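Local coordinates for ErfK/YbiS/YcfS/YnhG family protein (Xylanimonas cellulosilytica, PDB 4LPQ) that probably acts as a peptidoglycan L,D-transpeptidase in cell wall biogenesis, here represented by its putative peptidoglycan-binding and catalytic domains, at residues Phe52-Gly57 with Lys94-Ala99; Lys86-Asp91 with Thr202-Tyr207; Asn110-Asn115 with Ser171-Pro176; Gln140-His145 with Met154-Tyr159; Thr148-Asp153 with His179-Val184. All coordinates share one frame; numbering follows the deposited sequence.

Contact 1: Phe52-Gly57 with Lys94-Ala99; sequences FQKAAG and KQILLA
The flat carbonyl groups of Q95 and A55 are each met in their own plane by a lysine ammonium group. K54 NZ reaches Q95 O at 3.0 Å, on a lone pair of the carbonyl oxygen. K94 NZ reaches A55 O at 2.8 Å, with a C=O...N angle of 150°. The two lysines thus reach across the contact in opposite senses. K54 is extended beyond CG and passes K94 O, which is 3.1 Å from K54 CB. K54 NZ also donates to a water at 2.9 Å, and to N110 OD1. Nearer the backbones, I96 CG2 lies 3.7 Å from K54 CB. I96 CD1 touches A55 CB at 3.9 Å. A55 O belongs to the last turn of the helix, which G57 ends in a Schellman motif. Q95 and I96 form a G1 beta bulge opposite D91. The contact joins helix 43-56, in the putative peptidoglycan-binding domain, to the start of strand 96-101, which runs between strands 86-91 and 104-110 of the catalytic sheet.

Contact 2: Lys86-Asp91 with Thr202-Tyr207; sequences KVVEID and TRVLLY
Y207 and E89 meet by their side chains, and chi1 sets where each CG starts. Y207 CG sits between its backbone N and carbonyl carbon (chi1 41°), and E89 CG is anti to its own carbonyl carbon (chi1 -61°). Y207 OH donates to E89 OE1 at 2.6 Å, on the anti lone pair. I90 O lies 4.1 Å above the Y207 ring plane, over its centre. The segments are neighbouring parallel strands of the catalytic sheet. V88 N bonds to R203 O at 2.9 Å, and L205 N to V88 O at 2.8 Å. I90 N to L205 O and Y207 N to I90 O continue the pattern. On one face I90 CD1 packs on L206 CD2 at 3.9 Å and on V204 CG1. On the other, V87 CG1 lies 3.9 Å from R203 CD, the two side chains side by side. A phenylalanine in place of Y207 would probably leave E89 OE1 without its hydroxyl donor. E89 is buried, yet R81 N also bonds OE1 and S82 OG bonds OE2. These donors are likely to stabilise a charged carboxylate. The C-terminal carboxylate is paired with R132, which probably helps hold the chain end in place.

Contact 3: Asn110-Asn115 with Ser171-Pro176; sequences NASSGN and SIPTYP
Two side-chain hydrogen bonds join N110 and S112 to the loop 171-176. N110 ND2 donates to I172 O at 3.0 Å. The acceptor lies in the amide plane of N110, but the donor stands 38° out of the carbonyl plane and the N-H...O angle is only 130°. S112 OG, anti to its backbone N, donates to Y175 O at 2.8 Å, tilted 21° from that carbonyl plane. The other end of the N110 amide is used too: OD1 accepts from K54 NZ. An alanine at N110 would probably leave I172 O without this donor and K54 without its OD1 partner.

Both segments belong to the YkuD-type catalytic domain. Loop 171-176 runs between strand 164-168, which holds H167, the predicted proton donor/acceptor, and C181, the predicted nucleophile. Segment 110-115 starts at the last residue of strand 104-110 and runs on as a loop.

The remaining contacts are close packing, partly of carbon against carbonyl oxygen. I172 CG2 lies 3.5 Å from A111 C and 3.9 Å from S112 CB. P173 CD approaches S112 OG at 3.7 Å. At the far end, P176 CB lies 3.3 Å from S113 O and also meets G114 O. N115 CB approaches P176 O at 3.1 Å. Within the loop, P173 CG lies over one face of the Y175 ring, offset toward its rim.

Contact 4: Gln140-His145 with Met154-Tyr159; sequences QRDGMH and MWRPKY
H145 and M154 form a hydrogen-bonded antiparallel pair in the beta hairpin beside the predicted active site. H145 N donates to M154 O at 2.9 Å, and M154 N to H145 O at 2.8 Å. M144 and M154 are selenomethionines. The M144 selenium lies 5.4 Å from the centroid of the W155 six-membered ring, at its edge, a Met-aromatic contact. M144 CG is anti to the backbone N (chi1 -169°), the chain bends at chi2 and chi3, and CE touches W155 CE3 at 3.9 Å. The chain turns a corner at W155 and R156, and G143 O accepts from R156 N at 2.8 Å. At the corner, R156 also forms a salt bridge with D142. D142 OD1 is 2.8 Å from R156 NE, with the carboxylate and guanidinium planes 19° apart, though the bonds are weak by angle. K158 NZ donates to Q140 OE1 at 2.7 Å from 36° above the amide plane, and M198 O is its second acceptor. Helix 186-196 packs against this side: W193 makes cation-pi contacts with R156 and K158, and D194 gives R156 NH2 a second acid. Strand 164-168 lies along the other edge of strand 154-159, where H167 touches M154.

Contact 5: Thr148-Asp153 with His179-Val184; sequences TLELGD and HGCVRV
E150 and the H179-C181 turn make the tight part of this contact. E150 OE1 accepts from H179 N at 2.9 Å on its syn lone pair, with an N-H...O angle of 171°. E150 OE2 accepts from C181 N at 2.8 Å, from 41° above the carboxylate plane. The E150 side chain bends at chi2 (-62°), which turns CD back toward the turn. A third bond runs from H179 ND1 to L149 O at 2.8 Å, with the oxygen in the ring plane. G180 sits between the two gripped peptides. A CB there would be jammed against the preceding carbonyl O and would also crowd L149 and E150.

The looser part is at L151 and R183. L151, on the exposed side, meets the H179 ring through CG, 3.6 Å from CE1. R183 NH2 stands 4.0 Å from E150 OE1, a long salt bridge. R183 NH1 has its hydrogen bond with S171 O. L149 CD2 is 4.2 Å from C181 SG, a light apolar contact. Beyond the segment, H179 stacks on Y119.

C181 is the predicted nucleophile. H167, whose side chain is about 4 Å from that of C181, is the predicted proton donor/acceptor. The S178-C181 stretch fits the SHGC signature of L,D-transpeptidases. The buried E150 carboxylate holds its backbone by two N-H groups. These donors probably help to offset the negative charge, and the bonds are likely to help fix the peptides leading to C181.

In the fold
Contact 1 is buried and joins the two domains by two lysines donating to main-chain carbonyls. Contacts 2 to 5 are partly buried. Contacts 2 and 4 are sheet contacts of the catalytic domain. Contact 2 is parallel, apolar on the face of V88, I90, V204 and L206 and polar on the E89 side. Contact 4 is antiparallel, further from the centre and edged with exposed, charged side chains. Contact 3 joins loops, and contact 5 holds a loop to the residues leading into strand 182-184. L98 N bonds E89 O between contacts 1 and 2. Q95 bonds S113 between contacts 1 and 3. R183 N of contact 5 bonds S112 O. Contacts 4 and 5 meet where M154 SE lies 4.1 Å from C181 SG.

Contact 1: Phe52-Gly57 with Lys94-Ala99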
# COMPACT_ATOMS: atom_id res chain seq x y z
N PHE A 52 -7.36 -2.67 -3.31
CA PHE A 52 -8.52 -2.42 -4.14
C PHE A 52 -9.73 -2.00 -3.35
O PHE A 52 -10.42 -1.03 -3.65
CB PHE A 52 -8.84 -3.65 -4.98
CG PHE A 52 -9.98 -3.37 -5.93
CD1 PHE A 52 -9.77 -2.66 -7.09
CD2 PHE A 52 -11.26 -3.70 -5.62
CE1 PHE A 52 -10.80 -2.23 -7.86
CE2 PHE A 52 -12.33 -3.32 -6.44
CZ PHE A 52 -12.11 -2.53 -7.56
N GLN A 53 -10.04 -2.78 -2.31
CA GLN A 53 -11.18 -2.46 -1.44
C GLN A 53 -10.99 -1.10 -0.81
O GLN A 53 -11.94 -0.32 -0.74
CB GLN A 53 -11.47 -3.55 -0.41
CG GLN A 53 -11.90 -4.87 -1.00
CD GLN A 53 -12.11 -5.93 -0.02
OE1 GLN A 53 -11.35 -6.13 0.91
NE2 GLN A 53 -13.19 -6.68 -0.28
N LYS A 54 -9.80 -0.83 -0.28
CA LYS A 54 -9.51 0.52 0.21
C LYS A 54 -9.76 1.63 -0.81
O LYS A 54 -10.41 2.61 -0.53
CB LYS A 54 -8.05 0.58 0.67
CG LYS A 54 -7.77 -0.18 1.97
CD LYS A 54 -6.29 -0.27 2.26
CE LYS A 54 -5.97 -0.65 3.67
NZ LYS A 54 -4.48 -0.50 3.90
N ALA A 55 -9.22 1.44 -2.01
CA ALA A 55 -9.31 2.46 -3.01
C ALA A 55 -10.79 2.76 -3.33
O ALA A 55 -11.22 3.88 -3.50
CB ALA A 55 -8.57 2.03 -4.23
N ALA A 56 -11.58 1.67 -3.48
CA ALA A 56 -12.96 1.73 -3.91
C ALA A 56 -13.88 2.13 -2.75
O ALA A 56 -15.11 2.25 -2.98
CB ALA A 56 -13.37 0.42 -4.54
N GLY A 57 -13.40 2.25 -1.54
CA GLY A 57 -14.22 2.61 -0.40
C GLY A 57 -15.09 1.49 0.18
O GLY A 57 -16.12 1.79 0.77
N LYS A 94 -7.77 6.39 2.97
CA LYS A 94 -7.90 5.11 2.28
C LYS A 94 -6.79 4.12 2.60
O LYS A 94 -6.91 2.92 2.34
CB LYS A 94 -8.04 5.29 0.77
CG LYS A 94 -9.30 6.02 0.38
CD LYS A 94 -9.50 6.07 -1.13
CE LYS A 94 -10.89 6.60 -1.51
NZ LYS A 94 -11.11 6.60 -2.98
N GLN A 95 -5.69 4.60 3.18
CA GLN A 95 -4.56 3.76 3.53
C GLN A 95 -3.96 3.06 2.29
O GLN A 95 -3.69 1.84 2.28
CB GLN A 95 -4.93 2.77 4.63
CG GLN A 95 -5.25 3.44 5.99
CD GLN A 95 -3.98 3.84 6.70
OE1 GLN A 95 -3.21 2.99 7.15
NE2 GLN A 95 -3.70 5.15 6.65
N ILE A 96 -3.69 3.87 1.22
CA ILE A 96 -3.04 3.41 0.01
C ILE A 96 -1.95 4.40 -0.37
O ILE A 96 -2.04 5.60 -0.09
CB ILE A 96 -4.07 3.19 -1.14
CG1 ILE A 96 -4.81 4.45 -1.49
CG2 ILE A 96 -5.02 2.05 -0.82
CD1 ILE A 96 -5.90 4.32 -2.53
N LEU A 97 -0.99 3.83 -1.08
CA LEU A 97 0.09 4.58 -1.69
C LEU A 97 -0.08 4.49 -3.19
O LEU A 97 -0.29 3.42 -3.76
CB LEU A 97 1.45 4.02 -1.22
CG LEU A 97 2.69 4.71 -1.77
CD1 LEU A 97 3.82 4.54 -0.79
CD2 LEU A 97 3.09 4.08 -3.11
N LEU A 98 -0.00 5.64 -3.86
CA LEU A 98 -0.11 5.75 -5.28
C LEU A 98 1.26 6.15 -5.89
O LEU A 98 1.81 7.17 -5.46
CB LEU A 98 -1.14 6.78 -5.69
CG LEU A 98 -2.49 6.75 -4.99
CD1 LEU A 98 -3.41 7.84 -5.50
CD2 LEU A 98 -3.11 5.39 -5.17
N ALA A 99 1.75 5.36 -6.84
CA ALA A 99 2.92 5.73 -7.63
C ALA A 99 2.29 6.41 -8.84
O ALA A 99 1.61 5.79 -9.64
CB ALA A 99 3.70 4.50 -7.98
O HOH W 1 -4.39 0.36 6.67

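Contact 2: Lys86-Asp91 with Thr202-Tyr207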
# COMPACT_ATOMS: atom_id res chain seq x y z
N LYS A 86 6.81 12.74 -11.41
CA LYS A 86 6.72 11.53 -10.62
C LYS A 86 6.41 11.92 -9.18
O LYS A 86 7.15 12.75 -8.56
CB LYS A 86 8.03 10.81 -10.76
CG LYS A 86 8.03 9.57 -9.92
CD LYS A 86 9.20 8.66 -10.18
CE LYS A 86 9.10 7.93 -11.46
NZ LYS A 86 10.11 6.89 -11.70
N VAL A 87 5.35 11.33 -8.61
CA VAL A 87 4.92 11.71 -7.25
C VAL A 87 4.45 10.43 -6.56
O VAL A 87 3.77 9.62 -7.17
CB VAL A 87 3.79 12.77 -7.34
CG1 VAL A 87 3.35 13.15 -5.92
CG2 VAL A 87 4.19 13.93 -8.20
N VAL A 88 4.85 10.30 -5.31
CA VAL A 88 4.29 9.29 -4.44
C VAL A 88 3.21 9.97 -3.59
O VAL A 88 3.50 10.89 -2.85
CB VAL A 88 5.35 8.69 -3.54
CG1 VAL A 88 4.75 7.73 -2.51
CG2 VAL A 88 6.33 7.91 -4.40
N GLU A 89 1.97 9.55 -3.80
CA GLU A 89 0.86 10.10 -3.05
C GLU A 89 0.43 9.07 -2.02
O GLU A 89 0.24 7.88 -2.34
CB GLU A 89 -0.31 10.45 -3.96
CG GLU A 89 0.04 11.50 -5.00
CD GLU A 89 -1.10 12.12 -5.82
OE1 GLU A 89 -2.27 11.97 -5.33
OE2 GLU A 89 -0.80 12.68 -6.90
N ILE A 90 0.16 9.52 -0.79
CA ILE A 90 -0.30 8.62 0.24
C ILE A 90 -1.61 9.20 0.77
O ILE A 90 -1.69 10.28 1.34
CB ILE A 90 0.78 8.51 1.35
CG1 ILE A 90 2.11 7.95 0.74
CG2 ILE A 90 0.24 7.61 2.45
CD1 ILE A 90 3.34 8.07 1.53
N ASP A 91 -2.67 8.42 0.50
CA ASP A 91 -4.02 8.71 0.93
C ASP A 91 -4.24 8.12 2.26
O ASP A 91 -4.41 6.90 2.39
CB ASP A 91 -5.03 8.24 -0.15
CG ASP A 91 -6.46 8.60 0.19
OD1 ASP A 91 -6.81 8.74 1.39
OD2 ASP A 91 -7.23 8.73 -0.80
N THR A 202 12.30 12.89 -5.05
CA THR A 202 10.93 12.58 -5.46
C THR A 202 9.95 13.17 -4.46
O THR A 202 10.02 12.92 -3.25
CB THR A 202 10.73 11.07 -5.61
OG1 THR A 202 11.60 10.50 -6.56
CG2 THR A 202 9.31 10.73 -5.98
N ARG A 203 8.91 13.84 -5.00
CA ARG A 203 7.83 14.39 -4.19
C ARG A 203 7.07 13.26 -3.49
O ARG A 203 6.66 12.28 -4.15
CB ARG A 203 6.89 15.19 -5.08
CG ARG A 203 5.80 15.97 -4.39
CD ARG A 203 4.97 16.66 -5.44
NE ARG A 203 4.01 17.54 -4.84
CZ ARG A 203 2.95 18.05 -5.46
NH1 ARG A 203 2.74 17.73 -6.74
NH2 ARG A 203 2.14 18.85 -4.82
N VAL A 204 6.73 13.49 -2.25
CA VAL A 204 5.91 12.59 -1.46
C VAL A 204 4.82 13.47 -0.87
O VAL A 204 5.08 14.33 -0.04
CB VAL A 204 6.67 11.87 -0.31
CG1 VAL A 204 5.73 10.93 0.47
CG2 VAL A 204 7.82 11.09 -0.91
N LEU A 205 3.58 13.24 -1.30
CA LEU A 205 2.45 14.06 -0.95
C LEU A 205 1.47 13.24 -0.11
O LEU A 205 0.99 12.23 -0.64
CB LEU A 205 1.80 14.56 -2.28
CG LEU A 205 0.57 15.34 -2.21
CD1 LEU A 205 0.83 16.66 -1.54
CD2 LEU A 205 0.02 15.58 -3.64
N LEU A 206 1.16 13.66 1.11
CA LEU A 206 0.30 12.88 2.02
C LEU A 206 -0.90 13.72 2.31
O LEU A 206 -0.76 14.92 2.65
CB LEU A 206 0.96 12.47 3.29
CG LEU A 206 2.26 11.68 3.17
CD1 LEU A 206 3.48 12.62 3.10
CD2 LEU A 206 2.41 10.62 4.28
N TYR A 207 -2.08 13.13 2.23
CA TYR A 207 -3.33 13.90 2.52
C TYR A 207 -4.40 13.01 3.10
O TYR A 207 -4.28 11.76 3.02
CB TYR A 207 -3.89 14.49 1.22
CG TYR A 207 -3.85 13.60 0.01
CD1 TYR A 207 -4.85 12.70 -0.21
CD2 TYR A 207 -2.85 13.66 -0.90
CE1 TYR A 207 -4.85 11.90 -1.31
CE2 TYR A 207 -2.82 12.91 -2.05
CZ TYR A 207 -3.84 11.98 -2.24
OH TYR A 207 -3.78 11.17 -3.39
OXT TYR A 207 -5.37 13.57 3.73
O HOH W 2 8.87 14.63 -7.86
O HOH W 3 -7.00 10.97 2.77

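Contact 3: Asn110-Asn115 with Ser171-Pro176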
# COMPACT_ATOMS: atom_id res chain seq x y z
N ASN A 110 -1.08 -1.36 -1.27
CA ASN A 110 -1.62 -1.34 0.07
C ASN A 110 -0.58 -0.77 1.05
O ASN A 110 0.58 -1.10 1.04
CB ASN A 110 -1.95 -2.77 0.46
CG ASN A 110 -2.63 -2.88 1.81
OD1 ASN A 110 -3.64 -2.23 2.02
ND2 ASN A 110 -2.05 -3.67 2.70
N ALA A 111 -1.07 0.13 1.95
CA ALA A 111 -0.22 0.83 2.91
C ALA A 111 -0.83 0.81 4.30
O ALA A 111 -2.04 0.60 4.47
CB ALA A 111 0.06 2.29 2.43
N SER A 112 -0.01 1.09 5.34
CA SER A 112 -0.49 1.30 6.65
C SER A 112 0.36 2.31 7.31
O SER A 112 1.58 2.21 7.36
CB SER A 112 -0.50 -0.03 7.43
OG SER A 112 -1.03 0.12 8.73
N SER A 113 -0.29 3.36 7.86
CA SER A 113 0.36 4.50 8.48
C SER A 113 0.10 4.61 9.98
O SER A 113 -0.30 3.63 10.58
CB SER A 113 0.03 5.77 7.71
OG SER A 113 -1.35 6.09 7.87
N GLY A 114 0.36 5.76 10.59
CA GLY A 114 0.34 5.85 12.03
C GLY A 114 -1.02 5.64 12.67
O GLY A 114 -2.01 6.14 12.15
N ASN A 115 -1.03 4.93 13.76
CA ASN A 115 -2.27 4.65 14.46
C ASN A 115 -2.88 5.76 15.33
O ASN A 115 -3.96 5.55 15.81
CB ASN A 115 -2.17 3.34 15.22
CG ASN A 115 -1.33 3.42 16.43
OD1 ASN A 115 -0.93 4.46 16.90
ND2 ASN A 115 -1.18 2.28 17.01
N SER A 171 4.05 -6.75 7.98
CA SER A 171 2.58 -6.66 8.19
C SER A 171 2.11 -5.28 7.79
O SER A 171 2.52 -4.24 8.33
CB SER A 171 2.20 -6.98 9.60
OG SER A 171 0.76 -6.94 9.73
N ILE A 172 1.13 -5.29 6.90
CA ILE A 172 0.53 -4.07 6.35
C ILE A 172 -1.00 -4.28 6.44
O ILE A 172 -1.62 -4.68 5.45
CB ILE A 172 1.00 -3.78 4.95
CG1 ILE A 172 2.51 -3.84 4.83
CG2 ILE A 172 0.53 -2.41 4.55
CD1 ILE A 172 3.01 -5.19 4.32
N PRO A 173 -1.58 -4.01 7.62
CA PRO A 173 -2.95 -4.38 7.80
C PRO A 173 -3.94 -3.36 7.21
O PRO A 173 -3.55 -2.36 6.60
CB PRO A 173 -3.11 -4.40 9.26
CG PRO A 173 -2.01 -3.76 9.83
CD PRO A 173 -0.94 -3.62 8.89
N THR A 174 -5.22 -3.67 7.34
CA THR A 174 -6.26 -2.86 6.83
C THR A 174 -6.64 -1.62 7.63
O THR A 174 -7.54 -0.87 7.24
CB THR A 174 -7.52 -3.68 6.62
OG1 THR A 174 -7.94 -4.20 7.88
CG2 THR A 174 -7.39 -4.80 5.62
N TYR A 175 -5.94 -1.40 8.72
CA TYR A 175 -6.06 -0.20 9.53
C TYR A 175 -4.67 0.36 9.74
O TYR A 175 -3.66 -0.33 9.55
CB TYR A 175 -6.72 -0.58 10.89
CG TYR A 175 -5.95 -1.59 11.71
CD1 TYR A 175 -4.98 -1.21 12.59
CD2 TYR A 175 -6.14 -2.95 11.54
CE1 TYR A 175 -4.25 -2.12 13.32
CE2 TYR A 175 -5.38 -3.90 12.25
CZ TYR A 175 -4.45 -3.46 13.18
OH TYR A 175 -3.72 -4.37 13.89
N PRO A 176 -4.61 1.64 10.11
CA PRO A 176 -3.29 2.28 10.41
C PRO A 176 -2.69 1.69 11.66
O PRO A 176 -3.27 1.79 12.73
CB PRO A 176 -3.63 3.72 10.49
CG PRO A 176 -5.06 3.87 10.33
CD PRO A 176 -5.71 2.60 10.21

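Contact 4: Gln140-His145 with Met154-Tyr159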
# COMPACT_ATOMS: atom_id res chain seq x y z
N GLN A 140 17.87 7.61 1.85
CA GLN A 140 17.38 6.28 1.75
C GLN A 140 18.45 5.38 2.33
O GLN A 140 19.61 5.76 2.35
CB GLN A 140 16.95 5.97 0.35
CG GLN A 140 18.09 6.00 -0.63
CD GLN A 140 17.58 6.00 -2.06
OE1 GLN A 140 16.46 6.34 -2.30
NE2 GLN A 140 18.35 5.62 -2.95
N ARG A 141 18.03 4.22 2.82
CA ARG A 141 18.98 3.26 3.32
C ARG A 141 18.62 1.93 2.71
O ARG A 141 17.53 1.37 2.99
CB ARG A 141 18.98 3.29 4.88
CG ARG A 141 19.50 4.54 5.53
CD ARG A 141 19.42 4.62 7.04
NE ARG A 141 20.06 5.84 7.54
CZ ARG A 141 19.86 6.39 8.73
NH1 ARG A 141 18.93 5.86 9.54
NH2 ARG A 141 20.60 7.48 9.09
N ASP A 142 19.50 1.37 1.84
CA ASP A 142 19.23 0.26 0.97
C ASP A 142 19.53 -1.10 1.56
O ASP A 142 20.42 -1.81 1.09
CB ASP A 142 20.01 0.40 -0.35
CG ASP A 142 19.61 -0.58 -1.43
OD1 ASP A 142 18.59 -1.28 -1.25
OD2 ASP A 142 20.34 -0.57 -2.49
N GLY A 143 18.72 -1.49 2.49
CA GLY A 143 18.78 -2.77 3.24
C GLY A 143 17.80 -2.68 4.42
O GLY A 143 16.85 -1.86 4.46
N MSE A 144 17.95 -3.56 5.39
CA MSE A 144 17.14 -3.66 6.57
C MSE A 144 17.73 -2.74 7.66
O MSE A 144 18.90 -2.95 8.08
CB MSE A 144 17.10 -5.16 6.96
CG MSE A 144 16.04 -5.30 8.03
SE MSE A 144 14.20 -5.17 7.44
CE MSE A 144 13.83 -6.92 6.79
N HIS A 145 16.97 -1.76 8.16
CA HIS A 145 17.45 -0.80 9.16
C HIS A 145 16.54 -0.56 10.33
O HIS A 145 15.33 -0.68 10.19
CB HIS A 145 17.67 0.55 8.44
CG HIS A 145 18.89 0.51 7.56
ND1 HIS A 145 18.99 0.13 6.22
CD2 HIS A 145 20.15 0.84 7.91
CE1 HIS A 145 20.27 0.17 5.82
NE2 HIS A 145 20.97 0.66 6.81
N MSE A 154 12.88 -1.74 9.30
CA MSE A 154 12.32 -1.23 8.11
C MSE A 154 13.14 -1.74 6.93
O MSE A 154 14.37 -1.63 6.87
CB MSE A 154 12.44 0.31 8.05
CG MSE A 154 11.65 0.96 9.18
SE MSE A 154 11.59 2.98 9.03
CE MSE A 154 13.41 3.20 9.14
N TRP A 155 12.45 -2.24 5.90
CA TRP A 155 13.09 -2.72 4.66
C TRP A 155 13.22 -1.62 3.63
O TRP A 155 12.18 -1.09 3.17
CB TRP A 155 12.34 -3.94 4.10
CG TRP A 155 12.93 -4.45 2.82
CD1 TRP A 155 12.34 -4.40 1.59
CD2 TRP A 155 14.19 -5.10 2.65
NE1 TRP A 155 13.19 -5.00 0.66
CE2 TRP A 155 14.31 -5.43 1.31
CE3 TRP A 155 15.26 -5.40 3.52
CZ2 TRP A 155 15.46 -6.03 0.80
CZ3 TRP A 155 16.39 -5.94 3.03
CH2 TRP A 155 16.49 -6.28 1.68
N ARG A 156 14.42 -1.23 3.28
CA ARG A 156 14.69 -0.25 2.25
C ARG A 156 13.90 1.04 2.45
O ARG A 156 13.24 1.50 1.50
CB ARG A 156 14.53 -0.90 0.89
CG ARG A 156 15.31 -2.20 0.66
CD ARG A 156 15.17 -2.72 -0.75
NE ARG A 156 15.94 -1.99 -1.71
CZ ARG A 156 15.87 -2.21 -2.99
NH1 ARG A 156 14.95 -2.99 -3.50
NH2 ARG A 156 16.76 -1.61 -3.81
N PRO A 157 14.05 1.68 3.62
CA PRO A 157 13.34 2.96 3.81
C PRO A 157 13.82 4.08 2.87
O PRO A 157 15.00 4.25 2.64
CB PRO A 157 13.63 3.25 5.26
CG PRO A 157 14.97 2.60 5.54
CD PRO A 157 14.89 1.31 4.78
N LYS A 158 12.81 4.84 2.48
CA LYS A 158 12.96 6.09 1.78
C LYS A 158 12.38 7.20 2.68
O LYS A 158 11.16 7.19 2.97
CB LYS A 158 12.29 6.10 0.46
CG LYS A 158 12.92 5.15 -0.51
CD LYS A 158 12.90 5.54 -1.83
CE LYS A 158 13.52 4.57 -2.78
NZ LYS A 158 14.55 5.15 -3.70
N TYR A 159 13.23 8.02 3.24
CA TYR A 159 12.86 8.97 4.24
C TYR A 159 12.38 10.28 3.60
O TYR A 159 13.02 10.78 2.68
CB TYR A 159 14.04 9.31 5.17
CG TYR A 159 14.57 8.16 5.91
CD1 TYR A 159 15.42 7.25 5.33
CD2 TYR A 159 14.23 7.97 7.23
CE1 TYR A 159 15.91 6.16 6.01
CE2 TYR A 159 14.74 6.89 7.95
CZ TYR A 159 15.61 6.00 7.34
OH TYR A 159 16.13 4.89 8.03

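Contact 5: Thr148-Asp153 with His179-Val184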
# COMPACT_ATOMS: atom_id res chain seq x y z
N THR A 148 14.17 5.11 14.74
CA THR A 148 13.89 5.81 16.03
C THR A 148 12.41 5.88 16.36
O THR A 148 12.06 6.05 17.53
CB THR A 148 14.53 7.28 16.06
OG1 THR A 148 14.04 8.18 15.00
CG2 THR A 148 16.01 7.14 15.89
N LEU A 149 11.57 5.78 15.31
CA LEU A 149 10.10 5.87 15.45
C LEU A 149 9.49 4.50 15.62
O LEU A 149 8.75 4.23 16.56
CB LEU A 149 9.46 6.55 14.19
CG LEU A 149 9.43 8.05 14.17
CD1 LEU A 149 10.87 8.61 14.07
CD2 LEU A 149 8.60 8.46 12.96
N GLU A 150 9.71 3.65 14.65
CA GLU A 150 9.10 2.33 14.59
C GLU A 150 9.78 1.32 15.50
O GLU A 150 11.00 1.39 15.65
CB GLU A 150 9.03 1.79 13.18
CG GLU A 150 8.34 2.73 12.18
CD GLU A 150 6.86 3.04 12.49
OE1 GLU A 150 6.18 2.17 12.95
OE2 GLU A 150 6.53 4.20 12.38
N LEU A 151 9.01 0.37 16.01
CA LEU A 151 9.59 -0.70 16.84
C LEU A 151 10.35 -1.76 16.14
O LEU A 151 11.36 -2.30 16.66
CB LEU A 151 8.46 -1.35 17.62
CG LEU A 151 7.89 -0.54 18.74
CD1 LEU A 151 6.84 -1.33 19.49
CD2 LEU A 151 9.05 -0.16 19.68
N GLY A 152 9.89 -2.15 14.98
CA GLY A 152 10.64 -3.21 14.24
C GLY A 152 11.62 -2.55 13.28
O GLY A 152 11.87 -1.31 13.27
N ASP A 153 12.19 -3.36 12.44
CA ASP A 153 13.09 -2.89 11.39
C ASP A 153 12.27 -2.54 10.12
O ASP A 153 11.15 -3.03 9.90
CB ASP A 153 14.16 -3.92 11.04
CG ASP A 153 15.18 -4.11 12.16
OD1 ASP A 153 15.50 -3.20 12.95
OD2 ASP A 153 15.67 -5.23 12.21
N HIS A 179 3.84 3.51 14.03
CA HIS A 179 4.15 4.70 14.88
C HIS A 179 4.28 5.97 14.10
O HIS A 179 4.63 7.01 14.64
CB HIS A 179 5.43 4.50 15.67
CG HIS A 179 5.28 3.60 16.80
ND1 HIS A 179 6.34 3.28 17.60
CD2 HIS A 179 4.20 3.06 17.40
CE1 HIS A 179 5.94 2.52 18.61
NE2 HIS A 179 4.63 2.43 18.55
N GLY A 180 3.95 5.91 12.79
CA GLY A 180 3.99 7.06 11.99
C GLY A 180 4.57 6.85 10.60
O GLY A 180 4.24 7.62 9.66
N CYS A 181 5.52 5.90 10.42
CA CYS A 181 6.00 5.67 9.07
C CYS A 181 4.89 5.00 8.23
O CYS A 181 3.87 4.52 8.76
CB CYS A 181 7.18 4.80 9.13
SG CYS A 181 8.65 5.67 9.79
N VAL A 182 5.13 4.99 6.92
CA VAL A 182 4.19 4.37 6.00
C VAL A 182 4.71 3.06 5.53
O VAL A 182 5.72 3.02 4.80
CB VAL A 182 3.89 5.32 4.83
CG1 VAL A 182 2.93 4.69 3.86
CG2 VAL A 182 3.35 6.68 5.37
N ARG A 183 4.08 1.96 5.88
CA ARG A 183 4.48 0.62 5.55
C ARG A 183 3.82 0.16 4.23
O ARG A 183 2.64 0.43 4.03
CB ARG A 183 3.94 -0.38 6.63
CG ARG A 183 4.43 -0.11 7.97
CD ARG A 183 3.70 -1.13 8.84
NE ARG A 183 4.17 -0.95 10.12
CZ ARG A 183 3.76 -1.62 11.13
NH1 ARG A 183 2.89 -2.64 10.97
NH2 ARG A 183 4.24 -1.24 12.27
N VAL A 184 4.57 -0.58 3.47
CA VAL A 184 4.12 -1.32 2.28
C VAL A 184 4.79 -2.69 2.29
O VAL A 184 5.69 -2.92 3.09
CB VAL A 184 4.40 -0.57 0.96
CG1 VAL A 184 3.70 0.80 0.97
CG2 VAL A 184 5.88 -0.46 0.71